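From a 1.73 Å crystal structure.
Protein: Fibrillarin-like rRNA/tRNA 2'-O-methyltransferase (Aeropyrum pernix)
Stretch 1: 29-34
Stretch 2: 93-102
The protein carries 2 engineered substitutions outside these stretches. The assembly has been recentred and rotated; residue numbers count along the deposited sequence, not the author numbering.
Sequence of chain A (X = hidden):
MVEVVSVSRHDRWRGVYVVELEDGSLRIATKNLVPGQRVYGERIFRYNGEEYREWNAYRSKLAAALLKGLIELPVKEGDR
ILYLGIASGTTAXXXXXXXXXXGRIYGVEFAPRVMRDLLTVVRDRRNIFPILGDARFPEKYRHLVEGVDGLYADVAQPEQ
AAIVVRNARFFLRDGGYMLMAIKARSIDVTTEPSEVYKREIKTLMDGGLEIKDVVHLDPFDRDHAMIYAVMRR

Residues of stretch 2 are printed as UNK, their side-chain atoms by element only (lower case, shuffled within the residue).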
# COMPACT_ATOMS: atom_id res chain seq x y z
N ALA A 29 -9.91 4.18 8.72
CA ALA A 29 -10.05 5.33 7.82
C ALA A 29 -8.71 6.11 7.94
O ALA A 29 -7.96 5.91 8.89
CB ALA A 29 -11.20 6.22 8.23
N THR A 30 -8.41 6.93 6.94
CA THR A 30 -7.29 7.83 7.06
C THR A 30 -7.85 9.31 7.06
O THR A 30 -8.95 9.56 6.67
CB THR A 30 -6.30 7.66 5.94
OG1 THR A 30 -6.99 7.66 4.67
CG2 THR A 30 -5.54 6.42 6.17
N LYS A 31 -7.05 10.26 7.55
CA LYS A 31 -7.48 11.65 7.53
C LYS A 31 -7.22 12.21 6.15
O LYS A 31 -6.09 12.14 5.63
CB LYS A 31 -6.68 12.45 8.56
CG LYS A 31 -7.22 13.87 8.75
CD LYS A 31 -6.40 14.60 9.86
CE LYS A 31 -6.90 14.09 11.23
NZ LYS A 31 -6.23 14.81 12.39
N ASN A 32 -8.27 12.82 5.60
CA ASN A 32 -8.21 13.24 4.22
C ASN A 32 -7.17 14.36 4.01
O ASN A 32 -7.31 15.47 4.56
CB ASN A 32 -9.61 13.64 3.73
CG ASN A 32 -9.71 13.67 2.18
OD1 ASN A 32 -8.68 13.60 1.50
ND2 ASN A 32 -10.94 13.73 1.63
N LEU A 33 -6.11 14.09 3.23
CA LEU A 33 -5.15 15.19 2.90
C LEU A 33 -5.80 16.27 2.04
O LEU A 33 -5.27 17.40 1.98
CB LEU A 33 -3.96 14.67 2.11
CG LEU A 33 -2.74 15.57 1.97
CD1 LEU A 33 -2.13 15.93 3.33
CD2 LEU A 33 -1.70 14.80 1.10
N VAL A 34 -6.85 15.91 1.30
CA VAL A 34 -7.52 16.89 0.41
C VAL A 34 -9.01 16.91 0.72
O VAL A 34 -9.79 16.27 -0.01
CB VAL A 34 -7.35 16.54 -1.05
CG1 VAL A 34 -7.93 17.75 -1.91
CG2 VAL A 34 -5.90 16.40 -1.37
N UNK A 93 -3.66 6.43 -2.38
CA UNK A 93 -4.28 7.65 -1.84
C UNK A 93 -4.25 7.62 -0.31
O UNK A 93 -4.09 8.65 0.36
o UNK A 93 -6.61 6.78 -1.86
c UNK A 93 -5.75 7.83 -2.33
N UNK A 94 -4.48 6.44 0.26
CA UNK A 94 -4.34 6.32 1.70
C UNK A 94 -2.90 6.44 2.18
O UNK A 94 -2.68 7.05 3.29
c UNK A 94 -7.21 4.42 0.97
c UNK A 94 -8.63 5.48 2.27
n UNK A 94 -7.41 5.63 2.78
c UNK A 94 -5.01 5.00 2.21
c UNK A 94 -6.50 4.99 1.97
n UNK A 94 -8.53 4.73 1.18
N UNK A 95 -1.94 5.93 1.43
CA UNK A 95 -0.52 6.17 1.80
C UNK A 95 -0.28 7.69 1.80
O UNK A 95 0.34 8.23 2.73
s UNK A 95 1.45 3.42 -0.36
c UNK A 95 0.41 4.05 0.97
c UNK A 95 0.44 5.51 0.84
c UNK A 95 1.62 1.67 -0.06
N UNK A 96 -0.81 8.37 0.78
CA UNK A 96 -0.66 9.84 0.64
C UNK A 96 -1.25 10.55 1.87
O UNK A 96 -0.58 11.45 2.43
c UNK A 96 -1.30 10.34 -0.69
o UNK A 96 -1.59 11.72 -0.66
N UNK A 97 -2.46 10.12 2.33
CA UNK A 97 -2.98 10.67 3.58
C UNK A 97 -2.00 10.54 4.78
O UNK A 97 -1.84 11.48 5.54
c UNK A 97 -5.46 10.45 3.04
o UNK A 97 -5.38 11.51 2.35
o UNK A 97 -6.50 9.72 3.02
c UNK A 97 -4.32 10.03 3.96
N UNK A 98 -1.45 9.34 4.97
CA UNK A 98 -0.61 9.03 6.16
C UNK A 98 0.69 9.76 6.11
O UNK A 98 1.11 10.38 7.11
c UNK A 98 -1.74 5.33 6.24
c UNK A 98 -1.76 6.85 6.54
c UNK A 98 -0.38 7.49 6.24
c UNK A 98 0.58 7.09 7.37
N UNK A 99 1.33 9.73 4.94
CA UNK A 99 2.67 10.33 4.83
C UNK A 99 2.66 11.83 4.89
O UNK A 99 3.66 12.44 5.30
c UNK A 99 3.58 8.34 3.55
c UNK A 99 2.88 10.43 2.27
c UNK A 99 3.52 9.79 0.97
c UNK A 99 3.47 9.88 3.55
N UNK A 100 1.51 12.43 4.51
CA UNK A 100 1.33 13.90 4.63
C UNK A 100 2.12 14.68 3.59
O UNK A 100 2.73 14.10 2.71
N UNK A 101 2.10 16.02 3.68
CA UNK A 101 2.70 16.91 2.65
C UNK A 101 4.20 16.78 2.40
O UNK A 101 4.65 17.09 1.26
c UNK A 101 2.40 18.32 3.19
c UNK A 101 1.58 16.79 4.83
c UNK A 101 2.39 18.14 4.69
N UNK A 102 4.96 16.36 3.42
CA UNK A 102 6.41 16.14 3.27
C UNK A 102 6.85 14.73 2.78
O UNK A 102 8.01 14.49 2.49
c UNK A 102 7.15 16.50 4.58
n UNK A 102 7.77 15.52 7.42
n UNK A 102 7.29 17.81 7.51
c UNK A 102 7.99 18.17 6.26
c UNK A 102 7.05 17.97 5.03
n UNK A 102 6.50 16.37 9.16
c UNK A 102 7.18 16.56 8.02
O HOH W 1 -3.91 13.42 5.82

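Position 93 has one side-chain carbon followed by one oxygen. It touches nothing on stretch 1. A single carbon ending in a hydroxyl is serine, so this is Ser93.

Position 94 has one carbon and then a five-membered ring of three carbons and two nitrogens. One ring nitrogen lies 2.8 Å from Thr30 OG1, which sits at the ring edge, near its plane. An imidazole identifies His94. Its ND1 donates a hydrogen bond to Thr30 OG1.

Position 95 is an unbranched chain of two carbons, a sulfur and a terminal carbon. Its CA-to-CB bond points away from stretch 1, and it makes no contact there. The thioether makes it Met95.

Position 96 again has one carbon and one oxygen. The oxygen is 3.5 Å from Leu33 CD2, a packing contact. This is Ser96.

Position 97 has two carbons, the second carrying two oxygens. One oxygen is 2.7 Å from Thr30 OG1; the other is 2.8 Å from Leu33 N. A short carboxylate is aspartate, Asp97. OD2 accepts from the threonine hydroxyl. OD1 accepts from the backbone amide of Leu33, with a nearly straight N-H...O angle of 169°.

Position 98 has four carbons, forked at the first, with one arm two carbons long. One of its carbons lies 3.8 Å from Thr30 CG2. That pattern is isoleucine, Ile98, and the carbon is CG1.

Position 99 has the same four-carbon fork. Its CA-to-CB bond points away, and it does not reach stretch 1. This is Ile99.

Position 100 has no side-chain atoms. Its CA lies 4.2 Å from Leu33 CD1. This is Gly100. Its phi is positive, which favours glycine, and it is the first residue after the helix to leave helical phi/psi.

Position 101 has three carbons closing a ring onto the backbone nitrogen. The ring carbon bonded to the backbone nitrogen is 4.1 Å from Leu33 CD1, an apolar contact. This is Pro101.

Position 102 has three carbons, a nitrogen, and a carbon carrying two more nitrogens. It is exposed and out of reach of stretch 1. The guanidinium identifies Arg102.

The contact centres on Asp97. Thr30 OG1 accepts from His94 ND1 and donates to Asp97 OD2, so the hydroxyl links two residues of the helix. The other carboxylate oxygen holds the backbone just after the strand, at Leu33. A water adds a bridge, donating to Lys31 O at 2.5 Å and to Asp97 O at 2.9 Å. Leu33 packs its side chain against Ser96 of the helix and against Gly100 and Pro101, which follow it in sequence.

Stretch 2 93-102: SHMSDIIGPR
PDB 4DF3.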